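Local coordinates for protein putative Ribokinase II (PDB 3IQ0) that probably phosphorylates a sugar or related alcohol at the expense of ATP, as a magnesium-dependent kinase of the pfkB (ribokinase) family, at residues B[192-197]-B[215-220]; B[227-230]-B[234-237]. All blocks are in the same frame, centred on the assembly; numbering follows the deposited sequence.

Contact 1 (B[192-197]-B[215-220]). With ATP (adenosine-5'-triphosphate), chain G.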
ATOM      1  N   ASP B 192      18.750 -28.220   5.923  1.00 24.73           N
ATOM      2  CA  ASP B 192      19.434 -28.998   6.948  1.00 24.75           C
ATOM      3  C   ASP B 192      18.617 -28.947   8.229  1.00 24.55           C
ATOM      4  O   ASP B 192      18.553 -29.922   8.980  1.00 25.67           O
ATOM      5  CB  ASP B 192      20.830 -28.422   7.201  1.00 26.19           C
ATOM      6  CG  ASP B 192      21.695 -28.417   5.953  1.00 32.08           C
ATOM      7  OD1 ASP B 192      22.016 -29.511   5.452  1.00 33.61           O
ATOM      8  OD2 ASP B 192      22.047 -27.317   5.470  1.00 30.56           O
ATOM      9  N   ILE B 193      17.983 -27.799   8.458  1.00 24.36           N
ATOM     10  CA  ILE B 193      17.169 -27.559   9.647  1.00 22.93           C
ATOM     11  C   ILE B 193      15.773 -27.123   9.218  1.00 22.91           C
ATOM     12  O   ILE B 193      15.596 -26.038   8.670  1.00 21.49           O
ATOM     13  CB  ILE B 193      17.814 -26.443  10.529  1.00 23.95           C
ATOM     14  CG1 ILE B 193      19.233 -26.863  10.923  1.00 23.06           C
ATOM     15  CG2 ILE B 193      16.966 -26.178  11.776  1.00 24.36           C
ATOM     16  CD1 ILE B 193      19.994 -25.800  11.691  1.00 24.71           C
ATOM     17  N   TYR B 194      14.790 -27.982   9.465  1.00 23.20           N
ATOM     18  CA  TYR B 194      13.403 -27.710   9.100  1.00 23.75           C
ATOM     19  C   TYR B 194      12.619 -27.300  10.345  1.00 23.68           C
ATOM     20  O   TYR B 194      12.622 -28.019  11.344  1.00 23.83           O
ATOM     21  CB  TYR B 194      12.791 -28.972   8.482  1.00 23.75           C
ATOM     22  CG  TYR B 194      11.508 -28.735   7.722  1.00 23.72           C
ATOM     23  CD1 TYR B 194      11.372 -27.632   6.875  1.00 23.54           C
ATOM     24  CD2 TYR B 194      10.439 -29.624   7.826  1.00 23.19           C
ATOM     25  CE1 TYR B 194      10.203 -27.417   6.152  1.00 26.26           C
ATOM     26  CE2 TYR B 194       9.260 -29.417   7.107  1.00 24.97           C
ATOM     27  CZ  TYR B 194       9.152 -28.310   6.276  1.00 24.43           C
ATOM     28  OH  TYR B 194       7.989 -28.076   5.586  1.00 25.63           O
HETATM   29  N   MSE B 195      11.941 -26.156  10.290  1.00 23.84           N
HETATM   30  CA  MSE B 195      11.194 -25.673  11.450  1.00 24.98           C
HETATM   31  C   MSE B 195       9.714 -25.373  11.185  1.00 26.87           C
HETATM   32  O   MSE B 195       9.260 -24.232  11.291  1.00 24.75           O
HETATM   33  CB  MSE B 195      11.895 -24.432  12.017  1.00 27.92           C
HETATM   34  CG  MSE B 195      13.366 -24.667  12.338  1.00 32.99           C
HETATM   35 SE   MSE B 195      14.258 -23.088  13.035  1.00 40.79          SE
HETATM   36  CE  MSE B 195      14.766 -22.304  11.388  1.00 36.13           C
ATOM     37  N   PRO B 196       8.933 -26.409  10.851  1.00 28.02           N
ATOM     38  CA  PRO B 196       7.510 -26.209  10.578  1.00 27.72           C
ATOM     39  C   PRO B 196       6.703 -26.077  11.855  1.00 28.43           C
ATOM     40  O   PRO B 196       7.113 -26.558  12.909  1.00 28.55           O
ATOM     41  CB  PRO B 196       7.137 -27.477   9.827  1.00 29.49           C
ATOM     42  CG  PRO B 196       7.927 -28.501  10.573  1.00 28.47           C
ATOM     43  CD  PRO B 196       9.292 -27.832  10.712  1.00 26.19           C
ATOM     44  N   SER B 197       5.557 -25.416  11.765  1.00 27.83           N
ATOM     45  CA  SER B 197       4.693 -25.311  12.924  1.00 29.45           C
ATOM     46  C   SER B 197       3.847 -26.579  12.873  1.00 30.02           C
ATOM     47  O   SER B 197       3.783 -27.247  11.842  1.00 29.34           O
ATOM     48  CB  SER B 197       3.796 -24.080  12.827  1.00 29.24           C
ATOM     49  OG  SER B 197       2.966 -24.142  11.687  1.00 31.42           O
ATOM     50  N   ALA B 215       9.732 -38.436   9.915  1.00 37.69           N
ATOM     51  CA  ALA B 215      10.682 -39.513   9.663  1.00 37.15           C
ATOM     52  C   ALA B 215      11.113 -39.444   8.203  1.00 36.20           C
ATOM     53  O   ALA B 215      12.211 -39.871   7.845  1.00 37.07           O
ATOM     54  CB  ALA B 215      10.043 -40.862   9.963  1.00 36.47           C
ATOM     55  N   GLY B 216      10.246 -38.876   7.367  1.00 34.87           N
ATOM     56  CA  GLY B 216      10.551 -38.751   5.956  1.00 32.08           C
ATOM     57  C   GLY B 216      11.544 -37.640   5.674  1.00 31.79           C
ATOM     58  O   GLY B 216      12.447 -37.802   4.855  1.00 30.86           O
ATOM     59  N   PHE B 217      11.370 -36.506   6.347  1.00 31.13           N
ATOM     60  CA  PHE B 217      12.264 -35.360   6.168  1.00 30.01           C
ATOM     61  C   PHE B 217      13.686 -35.763   6.536  1.00 28.54           C
ATOM     62  O   PHE B 217      14.636 -35.421   5.841  1.00 27.88           O
ATOM     63  CB  PHE B 217      11.830 -34.201   7.067  1.00 28.97           C
ATOM     64  CG  PHE B 217      10.443 -33.693   6.792  1.00 28.56           C
ATOM     65  CD1 PHE B 217       9.597 -33.356   7.847  1.00 26.74           C
ATOM     66  CD2 PHE B 217       9.989 -33.523   5.487  1.00 28.02           C
ATOM     67  CE1 PHE B 217       8.319 -32.855   7.599  1.00 26.92           C
ATOM     68  CE2 PHE B 217       8.714 -33.023   5.234  1.00 26.09           C
ATOM     69  CZ  PHE B 217       7.880 -32.689   6.295  1.00 23.68           C
ATOM     70  N   LEU B 218      13.816 -36.487   7.642  1.00 29.19           N
ATOM     71  CA  LEU B 218      15.114 -36.938   8.110  1.00 31.58           C
ATOM     72  C   LEU B 218      15.727 -37.942   7.133  1.00 33.36           C
ATOM     73  O   LEU B 218      16.934 -37.917   6.874  1.00 32.72           O
ATOM     74  CB  LEU B 218      14.985 -37.564   9.502  1.00 30.55           C
ATOM     75  CG  LEU B 218      14.493 -36.641  10.622  1.00 32.54           C
ATOM     76  CD1 LEU B 218      14.295 -37.437  11.907  1.00 31.44           C
ATOM     77  CD2 LEU B 218      15.503 -35.517  10.837  1.00 32.48           C
ATOM     78  N   GLU B 219      14.906 -38.838   6.597  1.00 35.16           N
ATOM     79  CA  GLU B 219      15.418 -39.816   5.645  1.00 36.96           C
ATOM     80  C   GLU B 219      15.919 -39.097   4.400  1.00 36.80           C
ATOM     81  O   GLU B 219      16.963 -39.446   3.848  1.00 36.92           O
ATOM     82  CB  GLU B 219      14.331 -40.827   5.256  1.00 39.96           C
ATOM     83  CG  GLU B 219      14.456 -41.336   3.820  1.00 45.69           C
ATOM     84  CD  GLU B 219      14.086 -42.797   3.665  1.00 48.49           C
ATOM     85  OE1 GLU B 219      13.056 -43.220   4.226  1.00 50.71           O
ATOM     86  OE2 GLU B 219      14.833 -43.530   2.981  1.00 50.74           O
ATOM     87  N   GLU B 220      15.174 -38.084   3.969  1.00 35.93           N
ATOM     88  CA  GLU B 220      15.533 -37.327   2.780  1.00 37.09           C
ATOM     89  C   GLU B 220      16.838 -36.551   2.924  1.00 36.98           C
ATOM     90  O   GLU B 220      17.528 -36.302   1.936  1.00 37.79           O
ATOM     91  CB  GLU B 220      14.391 -36.385   2.407  1.00 39.53           C
ATOM     92  CG  GLU B 220      14.674 -35.500   1.211  1.00 44.69           C
ATOM     93  CD  GLU B 220      15.583 -34.332   1.548  1.00 49.40           C
ATOM     94  OE1 GLU B 220      15.208 -33.515   2.423  1.00 49.57           O
ATOM     95  OE2 GLU B 220      16.670 -34.234   0.933  1.00 49.76           O
TER
HETATM   96  PG  ATP G 900       4.115 -18.264  12.346  1.00 50.14           P
HETATM   97  O1G ATP G 900       3.808 -16.898  12.899  1.00 52.97           O
HETATM   98  O2G ATP G 900       3.329 -18.555  11.093  1.00 52.60           O
HETATM   99  O3G ATP G 900       5.608 -18.401  12.052  1.00 52.98           O
HETATM  100  PB  ATP G 900       4.271 -20.661  14.067  1.00 39.35           P
HETATM  101  O1B ATP G 900       3.186 -21.692  14.136  1.00 43.71           O
HETATM  102  O2B ATP G 900       5.521 -20.920  13.300  1.00 41.35           O
HETATM  103  O3B ATP G 900       3.659 -19.282  13.504  1.00 46.78           O
HETATM  104  PA  ATP G 900       3.699 -20.551  16.866  1.00 40.29           P
HETATM  105  O1A ATP G 900       2.599 -19.514  16.921  1.00 42.56           O
HETATM  106  O2A ATP G 900       3.375 -21.996  16.900  1.00 39.57           O
HETATM  107  O3A ATP G 900       4.625 -20.267  15.556  1.00 39.90           O
HETATM  108  O5' ATP G 900       5.214 -20.405  17.837  1.00 39.15           O
HETATM  109  C5' ATP G 900       6.421 -20.004  18.307  1.00 38.44           C
HETATM  110  C4' ATP G 900       6.747 -20.882  19.489  1.00 38.69           C
HETATM  111  O4' ATP G 900       6.394 -19.852  20.421  1.00 37.29           O
HETATM  112  C3' ATP G 900       5.786 -22.021  19.978  1.00 38.21           C
HETATM  113  O3' ATP G 900       6.128 -23.326  19.541  1.00 38.22           O
HETATM  114  C2' ATP G 900       5.802 -21.820  21.430  1.00 37.62           C
HETATM  115  O2' ATP G 900       6.941 -22.460  22.019  1.00 35.18           O
HETATM  116  C1' ATP G 900       5.797 -20.332  21.605  1.00 37.14           C
HETATM  117  N9  ATP G 900       4.379 -19.797  21.724  1.00 35.16           N
HETATM  118  C8  ATP G 900       3.528 -19.310  20.738  1.00 35.76           C
HETATM  119  N7  ATP G 900       2.343 -18.927  21.236  1.00 35.73           N
HETATM  120  C5  ATP G 900       2.387 -19.140  22.550  1.00 34.91           C
HETATM  121  C6  ATP G 900       1.465 -18.971  23.725  1.00 35.33           C
HETATM  122  N6  ATP G 900       0.251 -18.459  23.524  1.00 35.20           N
HETATM  123  N1  ATP G 900       1.911 -19.340  25.013  1.00 35.14           N
HETATM  124  C2  ATP G 900       3.175 -19.879  25.269  1.00 34.36           C
HETATM  125  N3  ATP G 900       4.074 -20.065  24.216  1.00 33.63           N
HETATM  126  C4  ATP G 900       3.733 -19.729  22.884  1.00 34.55           C

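Contact 2 (B[227-230]-B[234-237]). With ATP (adenosine-5'-triphosphate), chain G.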
ATOM      1  N   VAL B 227       9.664 -28.759  15.629  1.00 27.23           N
ATOM      2  CA  VAL B 227       8.241 -28.484  15.487  1.00 28.11           C
ATOM      3  C   VAL B 227       7.695 -27.573  16.570  1.00 27.76           C
ATOM      4  O   VAL B 227       7.792 -27.868  17.763  1.00 29.47           O
ATOM      5  CB  VAL B 227       7.414 -29.784  15.475  1.00 28.63           C
ATOM      6  CG1 VAL B 227       5.930 -29.456  15.475  1.00 30.42           C
ATOM      7  CG2 VAL B 227       7.765 -30.602  14.240  1.00 31.09           C
ATOM      8  N   LYS B 228       7.126 -26.459  16.131  1.00 28.62           N
ATOM      9  CA  LYS B 228       6.528 -25.473  17.021  1.00 29.14           C
ATOM     10  C   LYS B 228       5.067 -25.864  17.236  1.00 28.55           C
ATOM     11  O   LYS B 228       4.347 -26.136  16.278  1.00 26.28           O
ATOM     12  CB  LYS B 228       6.635 -24.087  16.377  1.00 30.54           C
ATOM     13  CG  LYS B 228       8.065 -23.578  16.294  1.00 29.54           C
ATOM     14  CD  LYS B 228       8.221 -22.509  15.233  1.00 31.50           C
ATOM     15  CE  LYS B 228       8.091 -23.100  13.844  1.00 30.65           C
ATOM     16  NZ  LYS B 228       8.227 -22.068  12.784  1.00 32.45           N
ATOM     17  N   ARG B 229       4.634 -25.895  18.492  1.00 29.80           N
ATOM     18  CA  ARG B 229       3.268 -26.299  18.807  1.00 31.90           C
ATOM     19  C   ARG B 229       2.433 -25.238  19.511  1.00 31.41           C
ATOM     20  O   ARG B 229       1.658 -25.553  20.409  1.00 31.39           O
ATOM     21  CB  ARG B 229       3.294 -27.571  19.663  1.00 33.53           C
ATOM     22  CG  ARG B 229       4.071 -28.726  19.053  1.00 34.10           C
ATOM     23  CD  ARG B 229       4.082 -29.939  19.977  1.00 36.18           C
ATOM     24  NE  ARG B 229       4.840 -31.051  19.407  1.00 36.90           N
ATOM     25  CZ  ARG B 229       4.534 -31.661  18.265  1.00 38.54           C
ATOM     26  NH1 ARG B 229       3.477 -31.273  17.558  1.00 38.27           N
ATOM     27  NH2 ARG B 229       5.293 -32.656  17.823  1.00 35.70           N
ATOM     28  N   GLY B 230       2.585 -23.986  19.094  1.00 33.20           N
ATOM     29  CA  GLY B 230       1.825 -22.905  19.699  1.00 34.46           C
ATOM     30  C   GLY B 230       1.883 -22.878  21.214  1.00 35.58           C
ATOM     31  O   GLY B 230       2.957 -22.784  21.795  1.00 34.04           O
ATOM     32  N   ALA B 234       7.076 -27.201  22.124  1.00 34.60           N
ATOM     33  CA  ALA B 234       7.721 -27.526  20.859  1.00 33.80           C
ATOM     34  C   ALA B 234       8.464 -28.843  20.984  1.00 31.95           C
ATOM     35  O   ALA B 234       8.790 -29.275  22.085  1.00 32.31           O
ATOM     36  CB  ALA B 234       8.689 -26.417  20.461  1.00 34.33           C
ATOM     37  N   SER B 235       8.736 -29.471  19.848  1.00 32.65           N
ATOM     38  CA  SER B 235       9.440 -30.744  19.829  1.00 33.22           C
ATOM     39  C   SER B 235      10.665 -30.707  18.920  1.00 32.59           C
ATOM     40  O   SER B 235      10.697 -29.980  17.925  1.00 31.23           O
ATOM     41  CB  SER B 235       8.496 -31.857  19.361  1.00 33.31           C
ATOM     42  OG  SER B 235       7.359 -31.948  20.200  1.00 35.85           O
ATOM     43  N   TYR B 236      11.674 -31.496  19.279  1.00 31.86           N
ATOM     44  CA  TYR B 236      12.908 -31.588  18.506  1.00 32.12           C
ATOM     45  C   TYR B 236      13.024 -33.016  17.991  1.00 32.36           C
ATOM     46  O   TYR B 236      12.738 -33.968  18.722  1.00 31.38           O
ATOM     47  CB  TYR B 236      14.117 -31.276  19.390  1.00 32.22           C
ATOM     48  CG  TYR B 236      15.454 -31.468  18.700  1.00 34.16           C
ATOM     49  CD1 TYR B 236      16.058 -30.422  17.998  1.00 34.16           C
ATOM     50  CD2 TYR B 236      16.113 -32.695  18.745  1.00 32.37           C
ATOM     51  CE1 TYR B 236      17.287 -30.595  17.364  1.00 33.95           C
ATOM     52  CE2 TYR B 236      17.338 -32.879  18.114  1.00 33.00           C
ATOM     53  CZ  TYR B 236      17.919 -31.828  17.427  1.00 34.28           C
ATOM     54  OH  TYR B 236      19.136 -32.001  16.817  1.00 33.68           O
ATOM     55  N   TYR B 237      13.451 -33.163  16.742  1.00 32.43           N
ATOM     56  CA  TYR B 237      13.602 -34.483  16.137  1.00 33.67           C
ATOM     57  C   TYR B 237      14.873 -34.598  15.306  1.00 32.78           C
ATOM     58  O   TYR B 237      15.134 -33.768  14.439  1.00 32.52           O
ATOM     59  CB  TYR B 237      12.411 -34.795  15.226  1.00 34.26           C
ATOM     60  CG  TYR B 237      11.065 -34.759  15.903  1.00 36.51           C
ATOM     61  CD1 TYR B 237      10.652 -35.797  16.735  1.00 38.15           C
ATOM     62  CD2 TYR B 237      10.197 -33.688  15.705  1.00 37.57           C
ATOM     63  CE1 TYR B 237       9.403 -35.769  17.354  1.00 39.71           C
ATOM     64  CE2 TYR B 237       8.950 -33.648  16.318  1.00 39.74           C
ATOM     65  CZ  TYR B 237       8.559 -34.690  17.139  1.00 40.06           C
ATOM     66  OH  TYR B 237       7.325 -34.648  17.739  1.00 41.02           O
TER
HETATM   67  PG  ATP G 900       4.115 -18.264  12.346  1.00 50.14           P
HETATM   68  O1G ATP G 900       3.808 -16.898  12.899  1.00 52.97           O
HETATM   69  O2G ATP G 900       3.329 -18.555  11.093  1.00 52.60           O
HETATM   70  O3G ATP G 900       5.608 -18.401  12.052  1.00 52.98           O
HETATM   71  PB  ATP G 900       4.271 -20.661  14.067  1.00 39.35           P
HETATM   72  O1B ATP G 900       3.186 -21.692  14.136  1.00 43.71           O
HETATM   73  O2B ATP G 900       5.521 -20.920  13.300  1.00 41.35           O
HETATM   74  O3B ATP G 900       3.659 -19.282  13.504  1.00 46.78           O
HETATM   75  PA  ATP G 900       3.699 -20.551  16.866  1.00 40.29           P
HETATM   76  O1A ATP G 900       2.599 -19.514  16.921  1.00 42.56           O
HETATM   77  O2A ATP G 900       3.375 -21.996  16.900  1.00 39.57           O
HETATM   78  O3A ATP G 900       4.625 -20.267  15.556  1.00 39.90           O
HETATM   79  O5' ATP G 900       5.214 -20.405  17.837  1.00 39.15           O
HETATM   80  C5' ATP G 900       6.421 -20.004  18.307  1.00 38.44           C
HETATM   81  C4' ATP G 900       6.747 -20.882  19.489  1.00 38.69           C
HETATM   82  O4' ATP G 900       6.394 -19.852  20.421  1.00 37.29           O
HETATM   83  C3' ATP G 900       5.786 -22.021  19.978  1.00 38.21           C
HETATM   84  O3' ATP G 900       6.128 -23.326  19.541  1.00 38.22           O
HETATM   85  C2' ATP G 900       5.802 -21.820  21.430  1.00 37.62           C
HETATM   86  O2' ATP G 900       6.941 -22.460  22.019  1.00 35.18           O
HETATM   87  C1' ATP G 900       5.797 -20.332  21.605  1.00 37.14           C
HETATM   88  N9  ATP G 900       4.379 -19.797  21.724  1.00 35.16           N
HETATM   89  C8  ATP G 900       3.528 -19.310  20.738  1.00 35.76           C
HETATM   90  N7  ATP G 900       2.343 -18.927  21.236  1.00 35.73           N
HETATM   91  C5  ATP G 900       2.387 -19.140  22.550  1.00 34.91           C
HETATM   92  C6  ATP G 900       1.465 -18.971  23.725  1.00 35.33           C
HETATM   93  N6  ATP G 900       0.251 -18.459  23.524  1.00 35.20           N
HETATM   94  N1  ATP G 900       1.911 -19.340  25.013  1.00 35.14           N
HETATM   95  C2  ATP G 900       3.175 -19.879  25.269  1.00 34.36           C
HETATM   96  N3  ATP G 900       4.074 -20.065  24.216  1.00 33.63           N
HETATM   97  C4  ATP G 900       3.733 -19.729  22.884  1.00 34.55           C

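Contact 1 (B[192-197]-B[215-220])
In the beta-alpha-beta unit made of strand 193-194, helix 210-220 and strand 224-228, Y194 of the first strand meets F217 of the helix. The two form a T-shaped (edge-to-face) stack in which the tyrosine supplies the edge and the phenylalanine the face. Their centroids lie 4.8 Å apart and the planes are inclined at 69°, so the T is somewhat leaning. The touching edge is the CD2-CE2 side of Y194. Its CE2 atom stands over the F217 ring toward the rim, 3.6 Å from F217 CE1 and equally close to CZ, while Y194 CD2 is 3.8 Å from F217 CD1.

Both CB atoms are directed at the opposing segment, and the CA atoms of the pair are 8.3 Å apart, a gap the two rings fill between them. With CG of Y194 opposite its backbone N (chi1 -164°), the ring stands out from the strand and offers its long side, rather than the hydroxyl end, to the helix. P196 steadies the ring from its own segment, its CD lying 3.6 Å above one face of the tyrosine.

Further apolar residues pack around the pair. L188 of helix 178-189 touches both rings, and P168, L204 and V222 from loops pack on Y194. The strand's other flank is different: I193 and M195, a selenomethionine, rest on S165 of strand 163-167 and on I226 of strand 224-228. Buried edge-to-face packing of this kind joins helix to sheet in the alpha/beta core of the ribokinase fold, with the C-terminal end of the strand leading on to the ATP pocket.

Contact 2 (B[227-230]-B[234-237])
R229, just past the first strand of a beta hairpin, reaches two hydroxyls on the second. Its NE donates to S235 OG over 2.8 Å in a fairly straight bond (159°), with the oxygen close to the guanidinium plane. NH2 adds a weak second bond to the same OG and another, weak and bent, to Y237 OH. Both oxygens therefore sit at the guanidinium edge, and the tyrosine ring, also met at its edge, is turned 82° from the guanidinium plane. The chain of R229, extended from CG to NE, runs back over V227, whose CG1 lies 3.6 Å above one guanidinium face; CG2 of the same valine meets Y237 CE2 at 3.9 Å.

Beneath these side chains, V227 and S235 form an antiparallel hydrogen-bonded pair, joined by two backbone bonds of 2.8 Å. K228 faces A234 as the following non-hydrogen-bonded pair, and its side chain leaves on the other face of the sheet. A bend at chi3 (-70°) brings K228 NZ to 3.0 Å from O2B of ATP; D167 and the carbonyl of M195 also hold this nitrogen. Weak bonds run from the backbone N atoms of R229 and G230 to the ribose O3' and the alpha-phosphate. Farther out, E198 forms a salt bridge with R229 NH1.

Lysine and backbone N-H groups thus grip the nucleotide, consistent with a phosphate-binding role, while the arginine-hydroxyl bonds tie the hairpin together on its other face.

In the fold
Contacts 1 and 2 follow each other along the chain and on one sheet. Contact 1 joins a helix to strand 193-194; the chain then continues from that helix into strand 224-228, the first arm of contact 2, so the two are in series with centres about 12 Å apart. Their strands are neighbours, and P196 O lies 3.2 Å from K228 N, a probable hydrogen bond. The loop that follows strand 193-194 thus lies beside the lysine of contact 2. The side chain of Y194 is about 12 Å from the bound magnesium ion and that of K228 about 7 Å; contact 2 binds ATP directly, while S197, at the end of segment 192-197, belongs to the pocket.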